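Local coordinates for elicitor protein Hrip2 (Magnaporthe oryzae, PDB 5FID) that probably acts as a fungal elicitor that triggers defence responses in plants, at residues Lys91-Phe104 and Tyr123-Ala137. The protein carries 1 engineered substitution. Residues are numbered along the deposited sequence; the frame is centred on the assembly and turned at random.
Sequences KRVTLSPGAGCQDF and YGCPLPINVEATLCA
Glu132 O accepts two hydrogen bonds, one from Ser96 N at 2.9 Å and nearly straight (165°), and one from a water that also bonds Thr94 OG1. Glu132 N returns a bond to Ser96 O, and Thr94 and Thr134 exchange a second reciprocal pair, so the two strands run antiparallel through two hydrogen-bonded pairs with Leu95 and Ala133 between them as a non-hydrogen-bonded pair. Past the strand end, Ala137 N bonds Arg92 O from above the carbonyl plane.

On the face of Thr94, the threonines lie side by side, and OG1 of Thr94 rests 3.4 Å from Thr134 CB. It sits between backbone N and carbonyl carbon (chi1 61°), where it also meets the water. On the other face, Leu95 CD1 drops between Val131 CG1 (3.5 Å) and Ala133 CB, a buried patch to which Ile65 of strand 63-69 adds.

Beyond Pro97 the two segments are tied covalently by the disulfide Cys101-Cys125, with Pro97 CG 3.9 Å from Cys125 SG. Farther on, Gln102 lays CG over one face of the Tyr123 ring, its amide stacked 21° from the ring plane, while Phe104 CE2 lies 3.4 Å from Tyr123 CD2, the rings oblique to each other. A water joins Tyr123 OH to Asp103 O, and Gln102 OE1 makes a weak hydrogen bond to Tyr123 OH of the second subunit.

Strands 93-96 and 131-135 are thus antiparallel neighbours in one sheet, while strand 123-126 edges the other. Phe104 against Tyr123 joins the two sheets, and the disulfide pins the 97-103 loop to strand 123-126, in the all-beta, disulfide-linked fold of this Bys1-family protein.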
loop_
_atom_site.group_PDB
_atom_site.type_symbol
_atom_site.label_atom_id
_atom_site.label_comp_id
_atom_site.label_asym_id
_atom_site.label_seq_id
_atom_site.Cartn_x
_atom_site.Cartn_y
_atom_site.Cartn_z
ATOM N N LYS A 91 -9.948 -5.430 -21.283
ATOM C CA LYS A 91 -8.571 -5.791 -21.636
ATOM C C LYS A 91 -7.717 -5.986 -20.387
ATOM O O LYS A 91 -8.174 -5.737 -19.272
ATOM C CB LYS A 91 -7.945 -4.704 -22.506
ATOM C CG LYS A 91 -8.671 -4.451 -23.805
ATOM C CD LYS A 91 -8.589 -5.671 -24.728
ATOM C CE LYS A 91 -9.292 -5.383 -26.044
ATOM N NZ LYS A 91 -10.279 -4.285 -25.841
ATOM N N ARG A 92 -6.477 -6.431 -20.566
ATOM C CA ARG A 92 -5.576 -6.595 -19.430
ATOM C C ARG A 92 -4.851 -5.278 -19.141
ATOM O O ARG A 92 -4.381 -4.603 -20.062
ATOM C CB ARG A 92 -4.558 -7.708 -19.703
ATOM C CG ARG A 92 -3.575 -7.942 -18.557
ATOM C CD ARG A 92 -2.734 -9.196 -18.780
ATOM N NE ARG A 92 -3.568 -10.388 -18.898
ATOM C CZ ARG A 92 -3.940 -11.160 -17.881
ATOM N NH1 ARG A 92 -3.552 -10.884 -16.642
ATOM N NH2 ARG A 92 -4.703 -12.217 -18.108
ATOM N N VAL A 93 -4.786 -4.908 -17.868
ATOM C CA VAL A 93 -4.027 -3.736 -17.435
ATOM C C VAL A 93 -3.112 -4.128 -16.283
ATOM O O VAL A 93 -3.544 -4.763 -15.314
ATOM C CB VAL A 93 -4.947 -2.574 -16.994
ATOM C CG1 VAL A 93 -4.126 -1.418 -16.450
ATOM C CG2 VAL A 93 -5.805 -2.092 -18.164
ATOM N N THR A 94 -1.839 -3.757 -16.399
ATOM C CA THR A 94 -0.864 -4.035 -15.348
ATOM C C THR A 94 -0.348 -2.724 -14.788
ATOM O O THR A 94 -0.300 -1.725 -15.495
ATOM C CB THR A 94 0.321 -4.865 -15.886
ATOM O OG1 THR A 94 0.991 -4.123 -16.913
ATOM C CG2 THR A 94 -0.170 -6.178 -16.468
ATOM N N LEU A 95 0.027 -2.721 -13.516
ATOM C CA LEU A 95 0.729 -1.580 -12.941
ATOM C C LEU A 95 1.762 -2.158 -11.999
ATOM O O LEU A 95 1.418 -2.866 -11.051
ATOM C CB LEU A 95 -0.230 -0.660 -12.179
ATOM C CG LEU A 95 0.431 0.549 -11.494
ATOM C CD1 LEU A 95 0.877 1.571 -12.526
ATOM C CD2 LEU A 95 -0.512 1.199 -10.477
ATOM N N SER A 96 3.032 -1.878 -12.259
ATOM C CA SER A 96 4.103 -2.488 -11.475
ATOM C C SER A 96 5.138 -1.451 -11.047
ATOM O O SER A 96 5.467 -0.552 -11.815
ATOM C CB SER A 96 4.779 -3.564 -12.321
ATOM O OG SER A 96 5.963 -4.026 -11.701
ATOM N N PRO A 97 5.672 -1.581 -9.823
ATOM C CA PRO A 97 6.738 -0.683 -9.383
ATOM C C PRO A 97 8.105 -1.295 -9.646
ATOM O O PRO A 97 9.103 -0.783 -9.137
ATOM C CB PRO A 97 6.519 -0.620 -7.872
ATOM C CG PRO A 97 6.083 -2.032 -7.549
ATOM C CD PRO A 97 5.204 -2.448 -8.724
ATOM N N GLY A 98 8.152 -2.373 -10.423
ATOM C CA GLY A 98 9.386 -3.117 -10.587
ATOM C C GLY A 98 9.373 -4.330 -9.669
ATOM O O GLY A 98 8.345 -4.652 -9.059
ATOM N N ALA A 99 10.513 -4.998 -9.544
ATOM C CA ALA A 99 10.576 -6.242 -8.778
ATOM C C ALA A 99 10.449 -6.049 -7.262
ATOM O O ALA A 99 10.766 -4.976 -6.714
ATOM C CB ALA A 99 11.856 -6.983 -9.101
ATOM N N GLY A 100 9.978 -7.094 -6.583
ATOM C CA GLY A 100 10.060 -7.153 -5.133
ATOM C C GLY A 100 8.884 -6.583 -4.350
ATOM O O GLY A 100 8.963 -6.470 -3.122
ATOM N N CYS A 101 7.804 -6.219 -5.037
ATOM C CA CYS A 101 6.647 -5.609 -4.377
ATOM C C CYS A 101 5.346 -6.043 -5.038
ATOM O O CYS A 101 5.349 -6.435 -6.204
ATOM C CB CYS A 101 6.753 -4.082 -4.414
ATOM S SG CYS A 101 8.227 -3.411 -3.608
ATOM N N GLN A 102 4.238 -5.957 -4.307
ATOM C CA GLN A 102 2.934 -6.331 -4.856
ATOM C C GLN A 102 2.556 -5.444 -6.051
ATOM O O GLN A 102 2.730 -4.220 -6.007
ATOM C CB GLN A 102 1.845 -6.289 -3.770
ATOM C CG GLN A 102 0.562 -7.037 -4.150
ATOM C CD GLN A 102 -0.174 -7.633 -2.953
ATOM O OE1 GLN A 102 0.365 -7.719 -1.848
ATOM N NE2 GLN A 102 -1.419 -8.054 -3.174
ATOM N N ASP A 103 2.069 -6.079 -7.118
ATOM C CA ASP A 103 1.718 -5.401 -8.367
ATOM C C ASP A 103 0.215 -5.468 -8.593
ATOM O O ASP A 103 -0.515 -6.131 -7.852
ATOM C CB ASP A 103 2.382 -6.098 -9.573
ATOM C CG ASP A 103 3.886 -5.885 -9.639
ATOM O OD1 ASP A 103 4.461 -5.342 -8.677
ATOM O OD2 ASP A 103 4.507 -6.288 -10.651
ATOM N N PHE A 104 -0.233 -4.794 -9.645
ATOM C CA PHE A 104 -1.555 -5.029 -10.202
ATOM C C PHE A 104 -1.360 -5.788 -11.503
ATOM O O PHE A 104 -0.591 -5.358 -12.376
ATOM C CB PHE A 104 -2.248 -3.709 -10.538
ATOM C CG PHE A 104 -2.716 -2.926 -9.342
ATOM C CD1 PHE A 104 -4.030 -3.036 -8.897
ATOM C CD2 PHE A 104 -1.867 -2.046 -8.693
ATOM C CE1 PHE A 104 -4.482 -2.296 -7.814
ATOM C CE2 PHE A 104 -2.318 -1.303 -7.605
ATOM C CZ PHE A 104 -3.625 -1.431 -7.168
ATOM N N TYR A 123 -0.740 0.122 -2.968
ATOM C CA TYR A 123 0.428 -0.634 -2.529
ATOM C C TYR A 123 1.651 0.245 -2.331
ATOM O O TYR A 123 1.804 1.264 -3.014
ATOM C CB TYR A 123 0.760 -1.761 -3.511
ATOM C CG TYR A 123 -0.375 -2.727 -3.734
ATOM C CD1 TYR A 123 -0.876 -3.495 -2.696
ATOM C CD2 TYR A 123 -0.934 -2.884 -4.985
ATOM C CE1 TYR A 123 -1.918 -4.389 -2.902
ATOM C CE2 TYR A 123 -1.976 -3.770 -5.198
ATOM C CZ TYR A 123 -2.462 -4.514 -4.153
ATOM O OH TYR A 123 -3.491 -5.397 -4.372
ATOM N N GLY A 124 2.509 -0.162 -1.394
ATOM C CA GLY A 124 3.781 0.497 -1.144
ATOM C C GLY A 124 4.981 -0.373 -1.509
ATOM O O GLY A 124 4.904 -1.607 -1.497
ATOM N N CYS A 125 6.100 0.277 -1.822
ATOM C CA CYS A 125 7.306 -0.415 -2.247
ATOM C C CYS A 125 8.507 0.472 -1.915
ATOM O O CYS A 125 8.433 1.688 -2.078
ATOM C CB CYS A 125 7.228 -0.647 -3.762
ATOM S SG CYS A 125 8.543 -1.619 -4.501
ATOM N N PRO A 126 9.618 -0.131 -1.448
ATOM C CA PRO A 126 10.840 0.627 -1.150
ATOM C C PRO A 126 11.343 1.446 -2.332
ATOM O O PRO A 126 11.387 0.952 -3.465
ATOM C CB PRO A 126 11.855 -0.469 -0.850
ATOM C CG PRO A 126 11.034 -1.576 -0.266
ATOM C CD PRO A 126 9.729 -1.542 -1.035
ATOM N N LEU A 127 11.738 2.686 -2.062
ATOM C CA LEU A 127 12.254 3.575 -3.098
ATOM C C LEU A 127 13.674 3.160 -3.474
ATOM O O LEU A 127 14.380 2.560 -2.653
ATOM C CB LEU A 127 12.260 5.019 -2.583
ATOM C CG LEU A 127 10.903 5.623 -2.229
ATOM C CD1 LEU A 127 11.067 7.006 -1.618
ATOM C CD2 LEU A 127 10.035 5.684 -3.485
ATOM N N PRO A 128 14.109 3.473 -4.710
ATOM C CA PRO A 128 13.338 4.120 -5.777
ATOM C C PRO A 128 12.562 3.114 -6.622
ATOM O O PRO A 128 12.957 1.948 -6.737
ATOM C CB PRO A 128 14.420 4.775 -6.636
ATOM C CG PRO A 128 15.595 3.875 -6.493
ATOM C CD PRO A 128 15.532 3.337 -5.069
ATOM N N ILE A 129 11.446 3.568 -7.186
ATOM C CA ILE A 129 10.637 2.754 -8.075
ATOM C C ILE A 129 10.266 3.594 -9.281
ATOM O O ILE A 129 10.287 4.825 -9.209
ATOM C CB ILE A 129 9.337 2.292 -7.396
ATOM C CG1 ILE A 129 8.491 3.493 -6.973
ATOM C CG2 ILE A 129 9.642 1.425 -6.186
ATOM C CD1 ILE A 129 7.110 3.117 -6.407
ATOM N N ASN A 130 9.957 2.930 -10.390
ATOM C CA ASN A 130 9.227 3.566 -11.481
ATOM C C ASN A 130 7.830 2.984 -11.391
ATOM O O ASN A 130 7.685 1.783 -11.200
ATOM C CB ASN A 130 9.834 3.222 -12.851
ATOM C CG ASN A 130 11.113 3.990 -13.154
ATOM O OD1 ASN A 130 11.366 5.064 -12.607
ATOM N ND2 ASN A 130 11.914 3.451 -14.067
ATOM N N VAL A 131 6.801 3.819 -11.479
ATOM C CA VAL A 131 5.428 3.311 -11.471
ATOM C C VAL A 131 4.998 3.167 -12.920
ATOM O O VAL A 131 4.836 4.157 -13.628
ATOM C CB VAL A 131 4.474 4.241 -10.700
ATOM C CG1 VAL A 131 3.039 3.746 -10.803
ATOM C CG2 VAL A 131 4.878 4.289 -9.237
ATOM N N GLU A 132 4.833 1.921 -13.363
ATOM C CA GLU A 132 4.776 1.617 -14.784
ATOM C C GLU A 132 3.523 0.830 -15.120
ATOM O O GLU A 132 3.338 -0.296 -14.650
ATOM C CB GLU A 132 6.033 0.839 -15.181
ATOM C CG GLU A 132 6.173 0.556 -16.658
ATOM C CD GLU A 132 7.548 0.001 -17.000
ATOM O OE1 GLU A 132 8.346 -0.287 -16.068
ATOM O OE2 GLU A 132 7.840 -0.145 -18.199
ATOM N N ALA A 133 2.658 1.438 -15.930
ATOM C CA ALA A 133 1.397 0.824 -16.314
ATOM C C ALA A 133 1.444 0.435 -17.781
ATOM O O ALA A 133 2.015 1.150 -18.595
ATOM C CB ALA A 133 0.242 1.782 -16.073
ATOM N N THR A 134 0.846 -0.706 -18.111
ATOM C CA THR A 134 0.679 -1.126 -19.498
ATOM C C THR A 134 -0.803 -1.360 -19.789
ATOM O O THR A 134 -1.432 -2.207 -19.158
ATOM C CB THR A 134 1.448 -2.425 -19.798
ATOM O OG1 THR A 134 2.856 -2.201 -19.639
ATOM C CG2 THR A 134 1.186 -2.873 -21.240
ATOM N N LEU A 135 -1.346 -0.603 -20.743
ATOM C CA LEU A 135 -2.755 -0.691 -21.110
ATOM C C LEU A 135 -2.881 -1.778 -22.164
ATOM O O LEU A 135 -2.064 -1.836 -23.080
ATOM C CB LEU A 135 -3.230 0.642 -21.700
ATOM C CG LEU A 135 -2.922 1.916 -20.912
ATOM C CD1 LEU A 135 -3.394 3.138 -21.698
ATOM C CD2 LEU A 135 -3.583 1.874 -19.543
ATOM N N CYS A 136 -3.889 -2.641 -22.036
ATOM C CA CYS A 136 -4.090 -3.739 -22.991
ATOM C C CYS A 136 -2.842 -4.615 -23.115
ATOM O O CYS A 136 -2.395 -4.936 -24.223
ATOM C CB CYS A 136 -4.487 -3.208 -24.372
ATOM S SG CYS A 136 -5.937 -2.127 -24.359
ATOM N N ALA A 137 -2.280 -4.998 -21.976
ATOM C CA ALA A 137 -1.063 -5.807 -21.949
ATOM C C ALA A 137 -1.313 -7.179 -22.564
ATOM O O ALA A 137 -2.414 -7.722 -22.425
ATOM C CB ALA A 137 -0.565 -5.952 -20.531
HETATM O O HOH W 1 -5.102 -6.951 -23.263
HETATM O O HOH W 2 3.009 -2.597 -16.237
HETATM O O HOH W 3 11.266 0.260 -10.358
HETATM O O HOH W 4 -3.084 -6.676 -6.556
#